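Long-range contacts in designed helical repeat protein (Synthetic construct, PDB 5CWQ), which has no known biological function but was designed de novo to stack helical hairpins as tandem repeats: residues 20-24 with 39-43; 33-38 with 91-96; 120-124 with 167-171; 127-131 with 160-164; 191-195 with 210-214. All coordinates share one frame. Where two conformers were deposited one is given. Numbering follows the deposited sequence.

Interaction 1: 20-24 with 39-43; sequences ARKRS and ALIEE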
# COMPACT_ATOMS: atom_id res chain seq x y z
N ALA A 20 16.96 5.28 -2.12
CA ALA A 20 16.13 4.28 -2.78
C ALA A 20 16.10 4.52 -4.29
O ALA A 20 16.04 3.57 -5.07
CB ALA A 20 14.72 4.30 -2.21
N ARG A 21 16.16 5.79 -4.68
CA ARG A 21 16.16 6.15 -6.10
C ARG A 21 17.46 5.71 -6.77
O ARG A 21 17.46 5.28 -7.92
CB ARG A 21 15.97 7.66 -6.27
CG ARG A 21 14.53 8.12 -6.23
CD ARG A 21 14.43 9.64 -6.26
NE ARG A 21 13.04 10.10 -6.34
CZ ARG A 21 12.67 11.37 -6.20
NH1 ARG A 21 13.57 12.32 -5.96
NH2 ARG A 21 11.39 11.70 -6.29
N LYS A 22 18.57 5.83 -6.05
CA LYS A 22 19.87 5.42 -6.57
C LYS A 22 19.95 3.90 -6.64
O LYS A 22 20.48 3.34 -7.60
CB LYS A 22 21.00 5.98 -5.71
CG LYS A 22 21.45 7.37 -6.13
CD LYS A 22 21.65 8.30 -4.95
CE LYS A 22 22.74 7.81 -4.01
NZ LYS A 22 22.92 8.73 -2.86
N ARG A 23 19.41 3.23 -5.62
CA ARG A 23 19.36 1.77 -5.62
C ARG A 23 18.44 1.28 -6.73
O ARG A 23 18.67 0.23 -7.33
CB ARG A 23 18.88 1.24 -4.26
CG ARG A 23 19.94 1.31 -3.17
CD ARG A 23 19.50 0.55 -1.92
NE ARG A 23 18.32 1.15 -1.29
CZ ARG A 23 18.36 2.06 -0.33
NH1 ARG A 23 19.51 2.51 0.15
NH2 ARG A 23 17.22 2.53 0.17
N SER A 24 17.38 2.05 -7.00
CA SER A 24 16.47 1.72 -8.09
C SER A 24 17.18 1.80 -9.43
O SER A 24 16.98 0.96 -10.30
CB SER A 24 15.26 2.66 -8.08
OG SER A 24 14.45 2.45 -6.94
N ALA A 39 13.24 -1.65 -4.15
CA ALA A 39 13.67 -0.27 -4.00
C ALA A 39 12.48 0.68 -4.12
O ALA A 39 12.42 1.70 -3.43
CB ALA A 39 14.73 0.07 -5.04
N LEU A 40 11.55 0.35 -5.00
CA LEU A 40 10.36 1.18 -5.22
C LEU A 40 9.43 1.12 -4.01
O LEU A 40 8.74 2.10 -3.71
CB LEU A 40 9.62 0.74 -6.48
CG LEU A 40 10.33 1.03 -7.81
CD1 LEU A 40 9.58 0.42 -8.98
CD2 LEU A 40 10.52 2.53 -8.02
N ILE A 41 9.41 -0.02 -3.32
CA ILE A 41 8.68 -0.13 -2.06
C ILE A 41 9.27 0.83 -1.03
O ILE A 41 8.55 1.47 -0.27
CB ILE A 41 8.70 -1.57 -1.50
CG1 ILE A 41 7.91 -2.50 -2.42
CG2 ILE A 41 8.11 -1.62 -0.09
CD1 ILE A 41 8.07 -3.97 -2.10
N GLU A 42 10.60 0.91 -1.02
CA GLU A 42 11.29 1.80 -0.09
C GLU A 42 11.01 3.26 -0.43
O GLU A 42 10.82 4.08 0.47
CB GLU A 42 12.80 1.53 -0.11
CG GLU A 42 13.16 0.14 0.39
CD GLU A 42 14.61 -0.23 0.11
OE1 GLU A 42 14.93 -1.44 0.13
OE2 GLU A 42 15.42 0.69 -0.12
N GLU A 43 10.98 3.57 -1.72
CA GLU A 43 10.62 4.92 -2.16
C GLU A 43 9.22 5.27 -1.68
O GLU A 43 9.00 6.36 -1.14
CB GLU A 43 10.69 5.03 -3.68
CG GLU A 43 12.10 4.99 -4.24
CD GLU A 43 12.15 5.23 -5.74
OE1 GLU A 43 11.26 5.94 -6.25
OE2 GLU A 43 13.07 4.71 -6.40
O HOH W 1 11.05 8.26 -7.97

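Interaction 2: 33-38 with 91-96; sequences LKELAE and EVLALA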
# COMPACT_ATOMS: atom_id res chain seq x y z
N LEU A 33 14.89 -6.83 -11.67
CA LEU A 33 13.56 -6.29 -11.38
C LEU A 33 13.16 -6.47 -9.91
O LEU A 33 12.46 -5.62 -9.35
CB LEU A 33 12.51 -6.96 -12.27
CG LEU A 33 12.67 -6.78 -13.78
CD1 LEU A 33 11.47 -7.38 -14.50
CD2 LEU A 33 12.85 -5.32 -14.17
N LYS A 34 13.59 -7.56 -9.30
CA LYS A 34 13.25 -7.82 -7.90
C LYS A 34 13.85 -6.77 -6.98
O LYS A 34 13.18 -6.25 -6.09
CB LYS A 34 13.72 -9.22 -7.48
CG LYS A 34 13.46 -9.52 -6.01
CD LYS A 34 13.70 -10.98 -5.69
CE LYS A 34 13.44 -11.27 -4.22
NZ LYS A 34 13.54 -12.72 -3.90
N GLU A 35 15.12 -6.44 -7.21
CA GLU A 35 15.78 -5.40 -6.43
C GLU A 35 15.18 -4.04 -6.76
O GLU A 35 15.08 -3.17 -5.89
CB GLU A 35 17.29 -5.39 -6.71
CG GLU A 35 18.04 -6.55 -6.08
CD GLU A 35 19.54 -6.43 -6.22
OE1 GLU A 35 19.99 -5.53 -6.97
OE2 GLU A 35 20.27 -7.22 -5.60
N LEU A 36 14.80 -3.86 -8.02
CA LEU A 36 14.15 -2.63 -8.45
C LEU A 36 12.81 -2.46 -7.75
O LEU A 36 12.50 -1.39 -7.23
CB LEU A 36 13.97 -2.63 -9.97
CG LEU A 36 13.15 -1.50 -10.59
CD1 LEU A 36 13.70 -0.15 -10.20
CD2 LEU A 36 13.11 -1.65 -12.11
N ALA A 37 12.03 -3.54 -7.73
CA ALA A 37 10.72 -3.54 -7.09
C ALA A 37 10.84 -3.26 -5.60
O ALA A 37 10.04 -2.52 -5.03
CB ALA A 37 10.02 -4.87 -7.33
N GLU A 38 11.83 -3.87 -4.96
CA GLU A 38 12.06 -3.68 -3.53
C GLU A 38 12.47 -2.24 -3.24
O GLU A 38 12.09 -1.68 -2.21
CB GLU A 38 13.14 -4.64 -3.03
CG GLU A 38 12.65 -6.08 -2.91
CD GLU A 38 13.77 -7.07 -2.64
OE1 GLU A 38 14.96 -6.67 -2.73
OE2 GLU A 38 13.47 -8.24 -2.33
N GLU A 91 6.55 -13.16 -8.16
CA GLU A 91 7.11 -12.57 -6.94
C GLU A 91 7.40 -11.09 -7.14
O GLU A 91 7.03 -10.26 -6.32
CB GLU A 91 8.39 -13.29 -6.52
CG GLU A 91 8.96 -12.78 -5.20
CD GLU A 91 10.28 -13.44 -4.83
OE1 GLU A 91 10.95 -13.98 -5.72
OE2 GLU A 91 10.64 -13.40 -3.63
N VAL A 92 8.07 -10.77 -8.24
CA VAL A 92 8.36 -9.38 -8.58
C VAL A 92 7.06 -8.61 -8.81
O VAL A 92 6.94 -7.45 -8.42
CB VAL A 92 9.26 -9.28 -9.83
CG1 VAL A 92 9.49 -7.83 -10.24
CG2 VAL A 92 10.60 -9.97 -9.58
N LEU A 93 6.10 -9.26 -9.45
CA LEU A 93 4.79 -8.65 -9.69
C LEU A 93 4.16 -8.24 -8.36
O LEU A 93 3.70 -7.11 -8.21
CB LEU A 93 3.86 -9.60 -10.44
CG LEU A 93 2.42 -9.13 -10.63
CD1 LEU A 93 2.35 -7.80 -11.37
CD2 LEU A 93 1.61 -10.20 -11.37
N ALA A 94 4.15 -9.16 -7.41
CA ALA A 94 3.55 -8.91 -6.10
C ALA A 94 4.25 -7.76 -5.40
O ALA A 94 3.61 -6.90 -4.80
CB ALA A 94 3.59 -10.17 -5.24
N LEU A 95 5.58 -7.74 -5.48
CA LEU A 95 6.37 -6.66 -4.89
C LEU A 95 6.04 -5.32 -5.53
O LEU A 95 5.94 -4.30 -4.84
CB LEU A 95 7.86 -6.96 -5.02
CG LEU A 95 8.37 -8.15 -4.20
CD1 LEU A 95 9.73 -8.62 -4.71
CD2 LEU A 95 8.44 -7.79 -2.73
N ALA A 96 5.88 -5.32 -6.85
CA ALA A 96 5.53 -4.10 -7.57
C ALA A 96 4.16 -3.59 -7.13
O ALA A 96 3.95 -2.39 -6.99
CB ALA A 96 5.54 -4.34 -9.08

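Interaction 3: 120-124 with 167-171; sequences AERAS and VACCR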
# COMPACT_ATOMS: atom_id res chain seq x y z
N ALA A 120 -9.25 12.83 -4.03
CA ALA A 120 -9.40 11.69 -3.13
C ALA A 120 -10.12 10.54 -3.84
O ALA A 120 -9.80 9.38 -3.61
CB ALA A 120 -10.17 12.11 -1.89
N GLU A 121 -11.07 10.88 -4.70
CA GLU A 121 -11.83 9.87 -5.41
C GLU A 121 -10.96 9.17 -6.45
O GLU A 121 -11.10 7.97 -6.67
CB GLU A 121 -13.06 10.49 -6.09
CG GLU A 121 -14.06 9.47 -6.62
CD GLU A 121 -14.65 8.59 -5.53
OE1 GLU A 121 -14.59 8.98 -4.34
OE2 GLU A 121 -15.16 7.50 -5.85
N ARG A 122 -10.07 9.92 -7.09
CA ARG A 122 -9.13 9.34 -8.04
C ARG A 122 -8.22 8.33 -7.35
O ARG A 122 -7.90 7.29 -7.91
CB ARG A 122 -8.29 10.43 -8.71
CG ARG A 122 -9.04 11.26 -9.74
CD ARG A 122 -8.10 12.11 -10.57
NE ARG A 122 -7.15 11.31 -11.33
CZ ARG A 122 -6.30 11.79 -12.24
NH1 ARG A 122 -6.29 13.09 -12.51
NH2 ARG A 122 -5.48 10.97 -12.87
N ALA A 123 -7.81 8.65 -6.12
CA ALA A 123 -6.98 7.75 -5.34
C ALA A 123 -7.76 6.48 -4.99
O ALA A 123 -7.20 5.39 -4.96
CB ALA A 123 -6.50 8.44 -4.07
N SER A 124 -9.05 6.64 -4.74
CA SER A 124 -9.91 5.51 -4.40
C SER A 124 -10.07 4.59 -5.60
O SER A 124 -10.12 3.37 -5.46
CB SER A 124 -11.28 6.00 -3.92
OG SER A 124 -12.05 4.94 -3.41
N VAL A 167 -9.90 7.24 2.09
CA VAL A 167 -10.75 8.12 1.29
C VAL A 167 -12.19 8.10 1.80
O VAL A 167 -12.81 9.16 1.94
CB VAL A 167 -10.73 7.71 -0.19
CG1 VAL A 167 -11.69 8.58 -1.01
CG2 VAL A 167 -9.33 7.80 -0.75
N ALA A 168 -12.71 6.91 2.07
CA ALA A 168 -14.10 6.76 2.51
C ALA A 168 -14.36 7.58 3.76
O ALA A 168 -15.45 8.14 3.94
CB ALA A 168 -14.42 5.30 2.76
N CYS A 169 -13.36 7.66 4.63
CA CYS A 169 -13.48 8.39 5.88
C CYS A 169 -13.46 9.90 5.68
O CYS A 169 -14.30 10.62 6.22
CB CYS A 169 -12.36 7.98 6.84
SG CYS A 169 -12.35 8.90 8.39
N CYS A 170 -12.50 10.40 4.90
CA CYS A 170 -12.35 11.84 4.75
C CYS A 170 -13.38 12.42 3.78
O CYS A 170 -13.65 13.62 3.80
CB CYS A 170 -10.92 12.20 4.30
SG CYS A 170 -10.51 11.81 2.59
N ARG A 171 -13.97 11.57 2.94
CA ARG A 171 -15.06 11.98 2.05
C ARG A 171 -16.42 11.84 2.73
O ARG A 171 -17.41 12.38 2.26
CB ARG A 171 -15.06 11.15 0.76
CG ARG A 171 -14.46 11.86 -0.44
CD ARG A 171 -14.37 10.94 -1.65
NE ARG A 171 -15.59 10.16 -1.86
CZ ARG A 171 -16.65 10.59 -2.54
NH1 ARG A 171 -16.67 11.79 -3.09
NH2 ARG A 171 -17.71 9.80 -2.67

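Interaction 4: 127-131 with 160-164; sequences AQRVL and AVLAL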
# COMPACT_ATOMS: atom_id res chain seq x y z
N ALA A 127 -6.90 2.72 -5.90
CA ALA A 127 -6.88 1.72 -4.84
C ALA A 127 -7.75 0.52 -5.21
O ALA A 127 -7.39 -0.63 -4.94
CB ALA A 127 -7.36 2.32 -3.53
N GLN A 128 -8.90 0.79 -5.82
CA GLN A 128 -9.79 -0.27 -6.26
C GLN A 128 -9.12 -1.10 -7.36
O GLN A 128 -9.24 -2.32 -7.39
CB GLN A 128 -11.12 0.30 -6.75
CG GLN A 128 -12.15 -0.75 -7.16
CD GLN A 128 -12.53 -1.67 -6.01
OE1 GLN A 128 -12.59 -1.26 -4.86
NE2 GLN A 128 -12.78 -2.94 -6.33
N ARG A 129 -8.41 -0.42 -8.25
CA ARG A 129 -7.71 -1.09 -9.35
C ARG A 129 -6.66 -2.06 -8.84
O ARG A 129 -6.68 -3.25 -9.17
CB ARG A 129 -7.05 -0.07 -10.28
CG ARG A 129 -8.01 0.66 -11.21
CD ARG A 129 -7.30 1.81 -11.92
NE ARG A 129 -8.20 2.60 -12.76
CZ ARG A 129 -7.84 3.72 -13.39
NH1 ARG A 129 -6.60 4.18 -13.28
NH2 ARG A 129 -8.73 4.37 -14.13
N VAL A 130 -5.73 -1.56 -8.03
CA VAL A 130 -4.63 -2.38 -7.53
C VAL A 130 -5.16 -3.50 -6.65
O VAL A 130 -4.59 -4.60 -6.61
CB VAL A 130 -3.60 -1.53 -6.75
CG1 VAL A 130 -4.22 -0.94 -5.49
CG2 VAL A 130 -2.37 -2.35 -6.42
N LEU A 131 -6.27 -3.23 -5.95
CA LEU A 131 -6.94 -4.25 -5.15
C LEU A 131 -7.35 -5.43 -6.02
O LEU A 131 -7.11 -6.59 -5.67
CB LEU A 131 -8.17 -3.66 -4.46
CG LEU A 131 -9.14 -4.64 -3.80
CD1 LEU A 131 -8.43 -5.42 -2.71
CD2 LEU A 131 -10.34 -3.90 -3.24
N ALA A 160 -4.21 -1.52 -0.16
CA ALA A 160 -5.25 -0.98 -1.02
C ALA A 160 -6.53 -0.72 -0.23
O ALA A 160 -7.18 0.31 -0.41
CB ALA A 160 -5.53 -1.94 -2.18
N VAL A 161 -6.88 -1.65 0.66
CA VAL A 161 -8.07 -1.50 1.48
C VAL A 161 -7.87 -0.36 2.48
O VAL A 161 -8.81 0.34 2.84
CB VAL A 161 -8.41 -2.81 2.22
CG1 VAL A 161 -9.54 -2.61 3.22
CG2 VAL A 161 -8.80 -3.88 1.22
N LEU A 162 -6.63 -0.18 2.92
CA LEU A 162 -6.28 0.94 3.79
C LEU A 162 -6.54 2.25 3.07
O LEU A 162 -7.06 3.20 3.65
CB LEU A 162 -4.81 0.86 4.21
CG LEU A 162 -4.51 0.68 5.70
CD1 LEU A 162 -3.01 0.61 5.92
CD2 LEU A 162 -5.11 1.81 6.52
N ALA A 163 -6.16 2.30 1.79
CA ALA A 163 -6.35 3.50 0.98
C ALA A 163 -7.83 3.78 0.79
O ALA A 163 -8.26 4.93 0.84
CB ALA A 163 -5.65 3.34 -0.36
N LEU A 164 -8.62 2.73 0.57
CA LEU A 164 -10.06 2.88 0.41
C LEU A 164 -10.68 3.40 1.70
O LEU A 164 -11.55 4.28 1.67
CB LEU A 164 -10.71 1.55 0.02
CG LEU A 164 -10.40 1.04 -1.39
CD1 LEU A 164 -10.93 -0.37 -1.57
CD2 LEU A 164 -10.97 1.97 -2.46

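Interaction 5: 191-195 with 210-214; sequences ARKVK and AEEAE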
# COMPACT_ATOMS: atom_id res chain seq x y z
N ALA A 191 -5.08 -13.47 5.89
CA ALA A 191 -3.71 -13.26 6.35
C ALA A 191 -3.42 -14.08 7.60
O ALA A 191 -2.34 -14.64 7.75
CB ALA A 191 -3.47 -11.79 6.60
N ARG A 192 -4.40 -14.15 8.50
CA ARG A 192 -4.24 -14.89 9.74
C ARG A 192 -4.05 -16.38 9.46
O ARG A 192 -3.21 -17.03 10.08
CB ARG A 192 -5.45 -14.68 10.66
CG ARG A 192 -5.29 -15.29 12.04
CD ARG A 192 -6.47 -14.99 12.95
NE ARG A 192 -7.68 -15.72 12.57
CZ ARG A 192 -8.73 -15.19 11.94
NH1 ARG A 192 -8.76 -13.90 11.61
NH2 ARG A 192 -9.77 -15.96 11.65
N LYS A 193 -4.84 -16.92 8.53
CA LYS A 193 -4.74 -18.33 8.18
C LYS A 193 -3.40 -18.64 7.53
O LYS A 193 -2.78 -19.66 7.83
CB LYS A 193 -5.88 -18.74 7.24
CG LYS A 193 -7.26 -18.73 7.89
CD LYS A 193 -8.28 -19.46 7.02
CE LYS A 193 -9.70 -19.04 7.35
NZ LYS A 193 -10.29 -18.19 6.27
N VAL A 194 -2.95 -17.76 6.63
CA VAL A 194 -1.65 -17.91 6.00
C VAL A 194 -0.55 -17.88 7.06
O VAL A 194 0.40 -18.66 7.01
CB VAL A 194 -1.40 -16.81 4.94
CG1 VAL A 194 0.04 -16.82 4.46
CG2 VAL A 194 -2.35 -16.99 3.76
N LYS A 195 -0.70 -16.98 8.03
CA LYS A 195 0.26 -16.86 9.13
C LYS A 195 0.33 -18.15 9.95
O LYS A 195 1.42 -18.62 10.29
CB LYS A 195 -0.11 -15.68 10.03
CG LYS A 195 0.78 -15.51 11.25
CD LYS A 195 0.22 -14.47 12.22
CE LYS A 195 -1.04 -14.97 12.92
NZ LYS A 195 -1.58 -13.96 13.86
N ALA A 210 2.74 -12.39 6.31
CA ALA A 210 1.32 -12.54 6.60
C ALA A 210 0.90 -11.61 7.74
O ALA A 210 -0.22 -11.11 7.78
CB ALA A 210 1.00 -13.98 6.93
N GLU A 211 1.82 -11.39 8.68
CA GLU A 211 1.54 -10.53 9.83
C GLU A 211 1.42 -9.07 9.42
O GLU A 211 0.62 -8.33 9.98
CB GLU A 211 2.62 -10.71 10.90
CG GLU A 211 2.42 -12.00 11.70
CD GLU A 211 3.60 -12.35 12.58
OE1 GLU A 211 4.70 -11.78 12.39
OE2 GLU A 211 3.42 -13.22 13.46
N GLU A 212 2.22 -8.66 8.43
CA GLU A 212 2.08 -7.32 7.87
C GLU A 212 0.66 -7.12 7.34
O GLU A 212 -0.02 -6.17 7.72
CB GLU A 212 3.08 -7.09 6.74
CG GLU A 212 4.53 -6.99 7.18
CD GLU A 212 5.46 -6.61 6.04
OE1 GLU A 212 5.06 -5.78 5.20
OE2 GLU A 212 6.59 -7.15 5.99
N ALA A 213 0.24 -8.03 6.47
CA ALA A 213 -1.09 -7.95 5.86
C ALA A 213 -2.19 -7.95 6.93
O ALA A 213 -3.15 -7.19 6.83
CB ALA A 213 -1.29 -9.12 4.90
N GLU A 214 -2.03 -8.79 7.94
CA GLU A 214 -3.05 -8.91 8.99
C GLU A 214 -3.20 -7.60 9.76
O GLU A 214 -4.32 -7.13 9.98
CB GLU A 214 -2.70 -10.04 9.97
CG GLU A 214 -3.80 -10.30 11.00
CD GLU A 214 -3.43 -11.40 11.99
OE1 GLU A 214 -2.28 -11.87 11.97
OE2 GLU A 214 -4.31 -11.77 12.80
O HOH W 2 -7.01 -11.56 13.14

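Interaction 1: 20-24 with 39-43
Glu43 gives up more surface here than any other residue, 62 Å², followed by Ala20 with 48 Å². The two segments run antiparallel at 161°, their axes 8.5 Å apart, and such closeness suits alanine where the backbones meet: the CA atoms of Ala20 and Ala39 are 5.3 Å apart. Ala20 CB lies 3.7 Å from Ala39 O and 3.4 Å from Glu43 CG, so the methyl packs on the aliphatic stem of the glutamate. The carboxylate beyond that stem is buried, and polar groups attend it. Ser24 OG stands 2.7 Å from Glu43 OE2 and also 2.7 Å from Ala20 O, two acceptors that compete for one proton. Glu43 OE1 takes a hydrogen bond from a water at 2.9 Å, and that water accepts one from Arg21 NE at 3.2 Å, bridging charges too far apart for a direct salt bridge. Near the surface, Arg23 NH2 forms a salt bridge with Glu42 OE2 at 2.6 Å. Leu40 and Glu43 also touch helix 60-86, which carries the packing into the next repeat. An alanine-lined interface flanked by charged pairs joins helices 5-30 and 33-57 as an antiparallel helical hairpin, the repeating unit of this fold.

Interaction 2: 33-38 with 91-96
Val92 and Leu95 are the two bumps that segment 91-96 offers. Val92 CG1 rests 3.7 Å from Leu33 CB and 4.2 Å from Ala37 CB, while Val92 CG2 approaches Lys34 CA at 3.8 Å, so the branched side chain settles among three residues of the facing helix. Ala37 answers from the other side: its small methyl enters the hollow bordered by Val92, Leu95 and Ala96, with CB 3.8 Å from Leu95 CB and 4.2 Å from Ala96 N. A larger side chain would crowd this spot, where the CA atoms of Ala37 and Ala96 are 5.2 Å apart. Leu95 CD1 touches the aliphatic part of Lys34 at CG, 4.1 Å away. The extended Lys34 then reaches across the partly exposed margin, where NZ donates a 3.0 Å hydrogen bond to Glu91 OE2 within a salt bridge. With axes 8.8 Å apart and only 16° from parallel, the segments display the side-by-side stacking of second helices from successive hairpins, characteristic of tandem helical repeat proteins.

Interaction 3: 120-124 with 167-171
This is a partly buried antiparallel contact between the two helices of the third hairpin, joining the early part of helix 117-144 to the last turns of helix 147-171. Its centre is apolar and its margin charged. The segment axes approach to 10.0 Å at an angle of 157°, leaving room for a valine: Val167, with 65 Å² covered, fills the gap. Its CG2 lies 3.3 Å from Ala120 O and 4.4 Å from Ala123 CB, and its CG1 lies 3.9 Å from both Ala120 CB and Ser124 CB. Small residues on the opposing helix thus make space for the branched side chain, whose apolar surface suits this buried position. At the margin, Glu121 leaves its helix sideways, but its end comes round to form a salt bridge with Arg171, OE1 to NE at 2.9 Å. The oxygen sits over a face of the guanidinium, well out of its plane, so the attraction is one of charge without a directed hydrogen bond. Cys170 SG grazes Ala120 CB at 4.5 Å. Helix 90-114 adds Ala111 against Ala120 and Ala108 against Val167, while Glu176 of helix 174-201 touches Ser124 and Val167. Disulfides tie this end of helix 147-171 in both directions along the repeat array, Cys170 to Cys112 on helix 90-114 and Cys169 to Cys227 on helix 204-230.

Interaction 4: 127-131 with 160-164
Both segments are regular helix and run antiparallel, 158° between their directions, with axes 8.7 Å apart, and the CA atoms of Ala127 and Ala160 come within 5.0 Å. Such near approach is open to alanine because its methyl is short: Ala160 CB lies 3.6 Å from Ala127 O and 3.7 Å from Val130 CG1, and Ala127 CB meets Ala163 CB at 3.7 Å. Leucines, flexible enough to follow the uneven surface, fill the space beside these methyls. Leu131 CD2 packs on Leu164 CD1 at 3.9 Å, and Leu164 CD2 reaches Ala127 CB at 3.8 Å; Leu131 CD1 extends to Val161 CG2 at 4.2 Å. No hydrogen bond spans the segments, as befits an apolar interface. Toward the margin, Gln128 OE1 is 3.8 Å from Leu164 CD1, while its NE2 is hydrogen-bonded to Glu132. Neighbouring repeats enclose the contact: Val104 of helix 90-114 touches Ala127 and Ala163, Asp183 of helix 174-201 touches Leu131 and Leu164, and Ala220 of helix 204-230 packs on Val161.

Interaction 5: 191-195 with 210-214
In the last helical hairpin of the repeat array, segments 191-195 and 210-214, on helices 174-201 and 204-230, run antiparallel at 159° with axes 8.2 Å apart. The principal acceptor is the buried carboxylate of Glu214, and both of its oxygens are engaged. Lys195 NZ donates to Glu214 OE1 at 2.9 Å, a hydrogen bond within a salt bridge that offsets the cost of burying the charge. Glu214 OE2 accepts a hydrogen bond from a water 2.7 Å away; the same water receives a weak one from Arg192 NH1 at 3.3 Å, so the guanidinium is linked to the carboxylate indirectly. The lysine chain suits its place because its methylenes also pack: Lys195 CD lies 3.3 Å from Glu211 CG. Backbone groups are satisfied within each helix, Lys195 N bonding to Ala191 O and Glu214 N to Ala210 O, both at 2.9 Å. Outside the pair, Lys193 forms a salt bridge with Glu189, and Glu212 OE1 is hydrogen-bonded to a glycerol. Val194 and Ala213 both touch Leu154 of helix 147-171. Alanines allow the tight backbone approach beneath the charged groups: Ala191 CB is 3.8 Å from Ala213 CB, and Ala210 CB sits 3.5 Å from Ala191 O.

Interactions 1, 3, 4 and 5 lie within hairpins, whereas interaction 2 joins the first hairpin to the second. Interactions 1 and 2 share helix 33-57, with centres 11 Å apart, and touch where Ile41 CD1 lies 3.5 Å from Leu95 O. Interactions 3 and 4 occupy the same helix pair, 10 Å apart between centres; interaction 4 is nested within the loop closed by interaction 3, and Ser124 OG meets Leu164 CD2 at 3.3 Å. Interactions 1 and 3 stand on opposite sides of the chain's centre, 27 Å apart between centres. No active site is known; a phosphate about 3 Å from the Glu211 side chain in interaction 5 probably came from the crystallisation liquor.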